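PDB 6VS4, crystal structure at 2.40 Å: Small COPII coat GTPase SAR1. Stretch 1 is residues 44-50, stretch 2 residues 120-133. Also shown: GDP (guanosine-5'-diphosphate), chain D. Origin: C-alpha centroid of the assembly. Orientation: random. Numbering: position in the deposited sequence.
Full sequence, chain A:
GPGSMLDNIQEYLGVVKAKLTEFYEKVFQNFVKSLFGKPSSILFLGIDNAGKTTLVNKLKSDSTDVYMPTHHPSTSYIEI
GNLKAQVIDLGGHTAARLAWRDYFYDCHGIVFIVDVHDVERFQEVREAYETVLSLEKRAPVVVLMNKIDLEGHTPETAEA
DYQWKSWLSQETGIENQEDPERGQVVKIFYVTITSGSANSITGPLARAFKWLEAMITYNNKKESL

Stretch 1 44-50: FLGIDNA
Stretch 2, residues 120-133: ERFQEVREAYETVL

The strongest link between the stretches is a salt bridge: Arg 121 NH2 donates to Asp 48 OD1 at 2.8 Å. Arg 121 occupies the N-cap position of helix 122-133, and its long side chain (m, t, p, chi4 -162°) reaches the type II turn that starts at Ile 47. There Arg 121 NH1 also makes a weak hydrogen bond to Asp 48 O, 3.3 Å away. Asp 48 (chi1 p, chi2 -70°) starts sideways, yet its carboxylate comes near the guanidinium edge. On the helix side, Arg 121 NE forms a salt bridge with Glu 124 OE2, a long, weak hydrogen bond of 3.4 Å but nearly straight at 174°; Glu 124 is m, t, with chi3 41°. A guanidinium suits this place because its edge can serve several acceptors while a flat face remains for apolar contact: Ile 47 CD1 lies over one face, 3.8 Å from Arg 121 CZ.

Ile 47 (p, t) is the hub of the packing. Ile 47 CD1 meets Val 125 CG2 (chi1 t) at 3.7 Å, while Ile 47 CG2 lies 3.9 Å from Ala 128 CB and 4.0 Å from Glu 124 CB. The methyl of Ala 128 is a small apolar surface that fits against Ile 47 CG2. Farther along, Leu 45 (m, t) points toward the helix, its CD1 3.8 Å from CG2 of Val 132 (chi1 t).

The strand that includes Leu 45 and the helix run roughly antiparallel, at 145°, with axes approaching to 8.0 Å. CA atoms pair Ile 47 with Val 125 at 6.5 Å and Leu 45 with Val 132 at 8.3 Å. Between Leu 45 and Ile 47, Gly 46 adopts phi/psi 146/166, where a CB would jam against the carbonyl of Leu 45. In the type II turn from Ile 47 to Ala 50, with Asn 49 at 74/10, Asn 49 N donates to GDP O1B in a 2.7 Å hydrogen bond.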

ATOM      1  N   PHE A  44      20.834 -24.928 -13.485  1.00 50.31           N
ATOM      2  CA  PHE A  44      19.403 -25.197 -13.402  1.00 44.86           C
ATOM      3  C   PHE A  44      19.076 -26.239 -14.467  1.00 56.31           C
ATOM      4  O   PHE A  44      19.183 -25.965 -15.667  1.00 53.66           O
ATOM      5  CB  PHE A  44      18.594 -23.916 -13.597  1.00 46.59           C
ATOM      6  CG  PHE A  44      18.785 -22.909 -12.501  1.00 50.29           C
ATOM      7  CD1 PHE A  44      19.933 -22.131 -12.446  1.00 49.55           C
ATOM      8  CD2 PHE A  44      17.820 -22.738 -11.527  1.00 48.77           C
ATOM      9  CE1 PHE A  44      20.114 -21.204 -11.436  1.00 48.89           C
ATOM     10  CE2 PHE A  44      17.995 -21.812 -10.517  1.00 50.72           C
ATOM     11  CZ  PHE A  44      19.144 -21.041 -10.472  1.00 46.35           C
ATOM     12  N   LEU A  45      18.680 -27.433 -14.029  1.00 56.15           N
ATOM     13  CA  LEU A  45      18.641 -28.596 -14.895  1.00 56.73           C
ATOM     14  C   LEU A  45      17.283 -29.281 -14.793  1.00 59.49           C
ATOM     15  O   LEU A  45      16.540 -29.106 -13.825  1.00 64.33           O
ATOM     16  CB  LEU A  45      19.770 -29.571 -14.526  1.00 58.82           C
ATOM     17  CG  LEU A  45      21.199 -28.998 -14.527  1.00 63.14           C
ATOM     18  CD1 LEU A  45      22.192 -29.983 -13.920  1.00 64.88           C
ATOM     19  CD2 LEU A  45      21.654 -28.589 -15.916  1.00 55.34           C
ATOM     20  N   GLY A  46      16.981 -30.089 -15.804  1.00 58.10           N
ATOM     21  CA  GLY A  46      15.688 -30.737 -15.913  1.00 51.14           C
ATOM     22  C   GLY A  46      15.271 -30.870 -17.361  1.00 64.96           C
ATOM     23  O   GLY A  46      15.861 -30.227 -18.230  1.00 68.60           O
ATOM     24  N   ILE A  47      14.264 -31.695 -17.649  1.00 62.45           N
ATOM     25  CA  ILE A  47      13.785 -31.785 -19.023  1.00 63.17           C
ATOM     26  C   ILE A  47      12.968 -30.532 -19.315  1.00 63.00           C
ATOM     27  O   ILE A  47      12.621 -29.780 -18.397  1.00 59.66           O
ATOM     28  CB  ILE A  47      12.979 -33.080 -19.271  1.00 66.44           C
ATOM     29  CG1 ILE A  47      11.627 -33.023 -18.562  1.00 71.88           C
ATOM     30  CG2 ILE A  47      13.785 -34.314 -18.859  1.00 66.32           C
ATOM     31  CD1 ILE A  47      10.817 -34.277 -18.690  1.00 67.70           C
ATOM     32  N   ASP A  48      12.675 -30.286 -20.590  1.00 67.05           N
ATOM     33  CA  ASP A  48      11.947 -29.083 -20.974  1.00 72.57           C
ATOM     34  C   ASP A  48      10.534 -29.083 -20.394  1.00 72.02           C
ATOM     35  O   ASP A  48       9.943 -30.137 -20.135  1.00 74.03           O
ATOM     36  CB  ASP A  48      11.871 -28.976 -22.496  1.00 78.59           C
ATOM     37  CG  ASP A  48      11.236 -30.192 -23.119  1.00 95.89           C
ATOM     38  OD1 ASP A  48      11.881 -31.261 -23.102  1.00 99.87           O
ATOM     39  OD2 ASP A  48      10.081 -30.091 -23.591  1.00103.64           O
ATOM     40  N   ASN A  49       9.993 -27.874 -20.199  1.00 65.36           N
ATOM     41  CA  ASN A  49       8.662 -27.604 -19.652  1.00 66.65           C
ATOM     42  C   ASN A  49       8.587 -27.839 -18.146  1.00 67.20           C
ATOM     43  O   ASN A  49       7.485 -27.832 -17.579  1.00 68.06           O
ATOM     44  CB  ASN A  49       7.580 -28.425 -20.375  1.00 72.02           C
ATOM     45  CG  ASN A  49       6.210 -27.765 -20.345  1.00 73.71           C
ATOM     46  OD1 ASN A  49       6.023 -26.671 -20.879  1.00 77.99           O
ATOM     47  ND2 ASN A  49       5.231 -28.455 -19.762  1.00 69.71           N
ATOM     48  N   ALA A  50       9.723 -28.047 -17.474  1.00 53.66           N
ATOM     49  CA  ALA A  50       9.709 -28.278 -16.032  1.00 60.61           C
ATOM     50  C   ALA A  50       9.535 -26.992 -15.224  1.00 55.87           C
ATOM     51  O   ALA A  50       9.069 -27.051 -14.080  1.00 49.99           O
ATOM     52  CB  ALA A  50      10.993 -28.989 -15.599  1.00 49.60           C
ATOM     53  N   GLU A 120       3.889 -39.095 -17.554  1.00 77.86           N
ATOM     54  CA  GLU A 120       4.302 -39.960 -18.659  1.00 82.62           C
ATOM     55  C   GLU A 120       5.767 -39.776 -19.035  1.00 83.98           C
ATOM     56  O   GLU A 120       6.372 -40.697 -19.602  1.00 80.21           O
ATOM     57  CB  GLU A 120       3.395 -39.739 -19.873  1.00 89.53           C
ATOM     58  CG  GLU A 120       1.935 -40.140 -19.629  1.00100.44           C
ATOM     59  CD  GLU A 120       1.776 -41.576 -19.117  1.00112.85           C
ATOM     60  OE1 GLU A 120       2.497 -42.476 -19.604  1.00117.30           O
ATOM     61  OE2 GLU A 120       0.924 -41.804 -18.229  1.00111.47           O
ATOM     62  N   ARG A 121       6.349 -38.610 -18.740  1.00 80.46           N
ATOM     63  CA  ARG A 121       7.736 -38.322 -19.070  1.00 80.79           C
ATOM     64  C   ARG A 121       8.670 -38.559 -17.890  1.00 81.80           C
ATOM     65  O   ARG A 121       9.810 -38.082 -17.902  1.00 81.35           O
ATOM     66  CB  ARG A 121       7.861 -36.886 -19.578  1.00 79.24           C
ATOM     67  CG  ARG A 121       7.014 -36.610 -20.814  1.00 88.13           C
ATOM     68  CD  ARG A 121       7.067 -35.152 -21.209  1.00 87.70           C
ATOM     69  NE  ARG A 121       8.366 -34.757 -21.731  1.00 93.55           N
ATOM     70  CZ  ARG A 121       8.770 -33.495 -21.817  1.00 90.09           C
ATOM     71  NH1 ARG A 121       7.978 -32.514 -21.399  1.00 82.26           N
ATOM     72  NH2 ARG A 121       9.969 -33.213 -22.310  1.00 91.30           N
ATOM     73  N   PHE A 122       8.219 -39.319 -16.887  1.00 83.60           N
ATOM     74  CA  PHE A 122       9.044 -39.623 -15.723  1.00 79.77           C
ATOM     75  C   PHE A 122      10.257 -40.465 -16.084  1.00 83.20           C
ATOM     76  O   PHE A 122      11.254 -40.443 -15.354  1.00 84.88           O
ATOM     77  CB  PHE A 122       8.217 -40.338 -14.655  1.00 67.86           C
ATOM     78  CG  PHE A 122       7.469 -39.406 -13.742  1.00 70.37           C
ATOM     79  CD1 PHE A 122       7.639 -38.037 -13.838  1.00 64.47           C
ATOM     80  CD2 PHE A 122       6.590 -39.900 -12.788  1.00 69.85           C
ATOM     81  CE1 PHE A 122       6.948 -37.172 -12.993  1.00 63.09           C
ATOM     82  CE2 PHE A 122       5.898 -39.045 -11.942  1.00 65.89           C
ATOM     83  CZ  PHE A 122       6.074 -37.681 -12.046  1.00 62.05           C
ATOM     84  N   GLN A 123      10.190 -41.212 -17.187  1.00 89.46           N
ATOM     85  CA  GLN A 123      11.346 -41.983 -17.629  1.00 86.98           C
ATOM     86  C   GLN A 123      12.458 -41.072 -18.135  1.00 81.85           C
ATOM     87  O   GLN A 123      13.637 -41.316 -17.857  1.00 83.32           O
ATOM     88  CB  GLN A 123      10.923 -42.982 -18.705  1.00 95.14           C
ATOM     89  CG  GLN A 123      12.005 -43.986 -19.059  1.00108.40           C
ATOM     90  CD  GLN A 123      12.481 -44.773 -17.855  1.00115.48           C
ATOM     91  OE1 GLN A 123      11.716 -45.047 -16.933  1.00117.54           O
ATOM     92  NE2 GLN A 123      13.755 -45.144 -17.861  1.00122.61           N
ATOM     93  N   GLU A 124      12.105 -40.013 -18.868  1.00 81.83           N
ATOM     94  CA  GLU A 124      13.106 -39.012 -19.228  1.00 87.78           C
ATOM     95  C   GLU A 124      13.700 -38.362 -17.989  1.00 76.27           C
ATOM     96  O   GLU A 124      14.911 -38.128 -17.925  1.00 79.20           O
ATOM     97  CB  GLU A 124      12.499 -37.932 -20.122  1.00 95.83           C
ATOM     98  CG  GLU A 124      11.856 -38.413 -21.395  1.00103.78           C
ATOM     99  CD  GLU A 124      11.398 -37.254 -22.254  1.00111.59           C
ATOM    100  OE1 GLU A 124      12.149 -36.262 -22.353  1.00112.34           O
ATOM    101  OE2 GLU A 124      10.288 -37.332 -22.820  1.00118.86           O
ATOM    102  N   VAL A 125      12.862 -38.064 -16.993  1.00 68.26           N
ATOM    103  CA  VAL A 125      13.345 -37.387 -15.791  1.00 67.33           C
ATOM    104  C   VAL A 125      14.389 -38.240 -15.086  1.00 68.58           C
ATOM    105  O   VAL A 125      15.450 -37.746 -14.687  1.00 67.26           O
ATOM    106  CB  VAL A 125      12.177 -37.044 -14.850  1.00 61.06           C
ATOM    107  CG1 VAL A 125      12.705 -36.506 -13.530  1.00 56.88           C
ATOM    108  CG2 VAL A 125      11.237 -36.036 -15.502  1.00 56.20           C
ATOM    109  N   ARG A 126      14.111 -39.534 -14.931  1.00 70.35           N
ATOM    110  CA  ARG A 126      15.057 -40.388 -14.222  1.00 77.10           C
ATOM    111  C   ARG A 126      16.356 -40.523 -15.006  1.00 78.36           C
ATOM    112  O   ARG A 126      17.441 -40.568 -14.415  1.00 71.32           O
ATOM    113  CB  ARG A 126      14.421 -41.748 -13.906  1.00 81.26           C
ATOM    114  CG  ARG A 126      14.705 -42.883 -14.857  1.00 97.12           C
ATOM    115  CD  ARG A 126      14.129 -44.175 -14.282  1.00110.31           C
ATOM    116  NE  ARG A 126      14.749 -44.508 -13.001  1.00113.53           N
ATOM    117  CZ  ARG A 126      14.103 -45.049 -11.974  1.00107.44           C
ATOM    118  NH1 ARG A 126      12.806 -45.305 -12.068  1.00100.86           N
ATOM    119  NH2 ARG A 126      14.752 -45.316 -10.848  1.00106.87           N
ATOM    120  N   GLU A 127      16.266 -40.591 -16.340  1.00 82.38           N
ATOM    121  CA  GLU A 127      17.473 -40.596 -17.163  1.00 83.77           C
ATOM    122  C   GLU A 127      18.191 -39.254 -17.089  1.00 74.83           C
ATOM    123  O   GLU A 127      19.417 -39.206 -16.943  1.00 75.77           O
ATOM    124  CB  GLU A 127      17.127 -40.952 -18.609  1.00 94.68           C
ATOM    125  CG  GLU A 127      17.346 -42.426 -18.951  1.00103.02           C
ATOM    126  CD  GLU A 127      16.171 -43.047 -19.690  1.00111.01           C
ATOM    127  OE1 GLU A 127      15.865 -44.236 -19.435  1.00120.45           O
ATOM    128  OE2 GLU A 127      15.552 -42.349 -20.524  1.00104.69           O
ATOM    129  N   ALA A 128      17.446 -38.150 -17.181  1.00 73.34           N
ATOM    130  CA  ALA A 128      18.067 -36.840 -16.997  1.00 73.08           C
ATOM    131  C   ALA A 128      18.738 -36.746 -15.630  1.00 67.56           C
ATOM    132  O   ALA A 128      19.873 -36.271 -15.523  1.00 66.27           O
ATOM    133  CB  ALA A 128      17.033 -35.725 -17.171  1.00 65.60           C
ATOM    134  N   TYR A 129      18.064 -37.228 -14.580  1.00 67.23           N
ATOM    135  CA  TYR A 129      18.649 -37.179 -13.242  1.00 68.40           C
ATOM    136  C   TYR A 129      19.873 -38.072 -13.134  1.00 72.53           C
ATOM    137  O   TYR A 129      20.885 -37.675 -12.542  1.00 75.14           O
ATOM    138  CB  TYR A 129      17.614 -37.572 -12.190  1.00 63.99           C
ATOM    139  CG  TYR A 129      18.119 -37.417 -10.772  1.00 66.35           C
ATOM    140  CD1 TYR A 129      18.295 -36.158 -10.203  1.00 59.20           C
ATOM    141  CD2 TYR A 129      18.413 -38.530  -9.998  1.00 64.19           C
ATOM    142  CE1 TYR A 129      18.757 -36.020  -8.904  1.00 60.59           C
ATOM    143  CE2 TYR A 129      18.869 -38.401  -8.701  1.00 70.19           C
ATOM    144  CZ  TYR A 129      19.040 -37.147  -8.158  1.00 70.57           C
ATOM    145  OH  TYR A 129      19.495 -37.033  -6.867  1.00 78.99           O
ATOM    146  N   GLU A 130      19.800 -39.279 -13.697  1.00 74.16           N
ATOM    147  CA  GLU A 130      20.957 -40.165 -13.702  1.00 75.42           C
ATOM    148  C   GLU A 130      22.120 -39.538 -14.456  1.00 77.90           C
ATOM    149  O   GLU A 130      23.278 -39.660 -14.038  1.00 86.39           O
ATOM    150  CB  GLU A 130      20.580 -41.520 -14.311  1.00 76.88           C
ATOM    151  N   THR A 131      21.830 -38.850 -15.564  1.00 72.04           N
ATOM    152  CA  THR A 131      22.883 -38.160 -16.301  1.00 77.69           C
ATOM    153  C   THR A 131      23.602 -37.148 -15.414  1.00 78.86           C
ATOM    154  O   THR A 131      24.838 -37.093 -15.397  1.00 77.83           O
ATOM    155  CB  THR A 131      22.292 -37.453 -17.524  1.00 78.75           C
ATOM    156  OG1 THR A 131      21.655 -38.400 -18.382  1.00 82.55           O
ATOM    157  CG2 THR A 131      23.375 -36.741 -18.298  1.00 78.75           C
ATOM    158  N   VAL A 132      22.840 -36.365 -14.640  1.00 65.50           N
ATOM    159  CA  VAL A 132      23.431 -35.331 -13.791  1.00 75.75           C
ATOM    160  C   VAL A 132      24.349 -35.949 -12.744  1.00 75.52           C
ATOM    161  O   VAL A 132      25.487 -35.503 -12.554  1.00 69.34           O
ATOM    162  CB  VAL A 132      22.329 -34.477 -13.134  1.00 76.46           C
ATOM    163  CG1 VAL A 132      22.939 -33.508 -12.133  1.00 74.07           C
ATOM    164  CG2 VAL A 132      21.527 -33.731 -14.189  1.00 78.27           C
ATOM    165  N   LEU A 133      23.867 -36.978 -12.037  1.00 76.62           N
ATOM    166  CA  LEU A 133      24.659 -37.560 -10.955  1.00 78.72           C
ATOM    167  C   LEU A 133      25.945 -38.214 -11.452  1.00 84.63           C
ATOM    168  O   LEU A 133      26.881 -38.386 -10.663  1.00 88.30           O
ATOM    169  CB  LEU A 133      23.824 -38.575 -10.175  1.00 82.92           C
ATOM    170  CG  LEU A 133      22.760 -38.028  -9.221  1.00 80.02           C
ATOM    171  CD1 LEU A 133      22.236 -39.142  -8.329  1.00 81.83           C
ATOM    172  CD2 LEU A 133      23.322 -36.903  -8.375  1.00 76.31           C
TER
HETATM  173  PB  GDP D 302      11.526 -24.842 -19.207  1.00 59.19           P
HETATM  174  O1B GDP D 302      11.473 -25.637 -20.524  1.00 64.44           O
HETATM  175  O2B GDP D 302      12.370 -23.607 -19.319  1.00 66.03           O
HETATM  176  O3B GDP D 302      11.957 -25.797 -18.092  1.00 48.78           O
HETATM  177  O3A GDP D 302      10.032 -24.441 -18.845  1.00 41.84           O
HETATM  178  PA  GDP D 302       9.296 -23.063 -18.566  1.00 57.44           P
HETATM  179  O1A GDP D 302       9.146 -22.364 -19.908  1.00 63.76           O
HETATM  180  O2A GDP D 302       9.967 -22.296 -17.497  1.00 65.19           O
HETATM  181  O5' GDP D 302       7.824 -23.489 -18.120  1.00 65.96           O
HETATM  182  C5' GDP D 302       6.886 -24.175 -18.975  1.00 66.58           C
HETATM  183  C4' GDP D 302       5.480 -23.844 -18.540  1.00 58.76           C
HETATM  184  O4' GDP D 302       5.261 -24.341 -17.200  1.00 54.37           O
HETATM  185  C3' GDP D 302       5.128 -22.352 -18.522  1.00 62.61           C
HETATM  186  O3' GDP D 302       3.885 -22.099 -19.167  1.00 66.79           O
HETATM  187  C2' GDP D 302       5.066 -22.021 -17.027  1.00 59.69           C
HETATM  188  O2' GDP D 302       4.122 -20.991 -16.768  1.00 63.00           O
HETATM  189  C1' GDP D 302       4.577 -23.350 -16.462  1.00 58.11           C
HETATM  190  N9  GDP D 302       4.866 -23.544 -15.032  1.00 60.87           N
HETATM  191  C8  GDP D 302       6.068 -23.411 -14.386  1.00 57.81           C
HETATM  192  N7  GDP D 302       5.987 -23.641 -13.096  1.00 51.54           N
HETATM  193  C5  GDP D 302       4.651 -23.936 -12.881  1.00 61.03           C
HETATM  194  C6  GDP D 302       3.925 -24.233 -11.677  1.00 58.41           C
HETATM  195  O6  GDP D 302       4.379 -24.345 -10.541  1.00 54.84           O
HETATM  196  N1  GDP D 302       2.579 -24.428 -11.914  1.00 57.91           N
HETATM  197  C2  GDP D 302       1.981 -24.379 -13.145  1.00 59.26           C
HETATM  198  N2  GDP D 302       0.667 -24.606 -13.188  1.00 55.86           N
HETATM  199  N3  GDP D 302       2.640 -24.114 -14.270  1.00 63.31           N
HETATM  200  C4  GDP D 302       3.952 -23.890 -14.067  1.00 64.07           C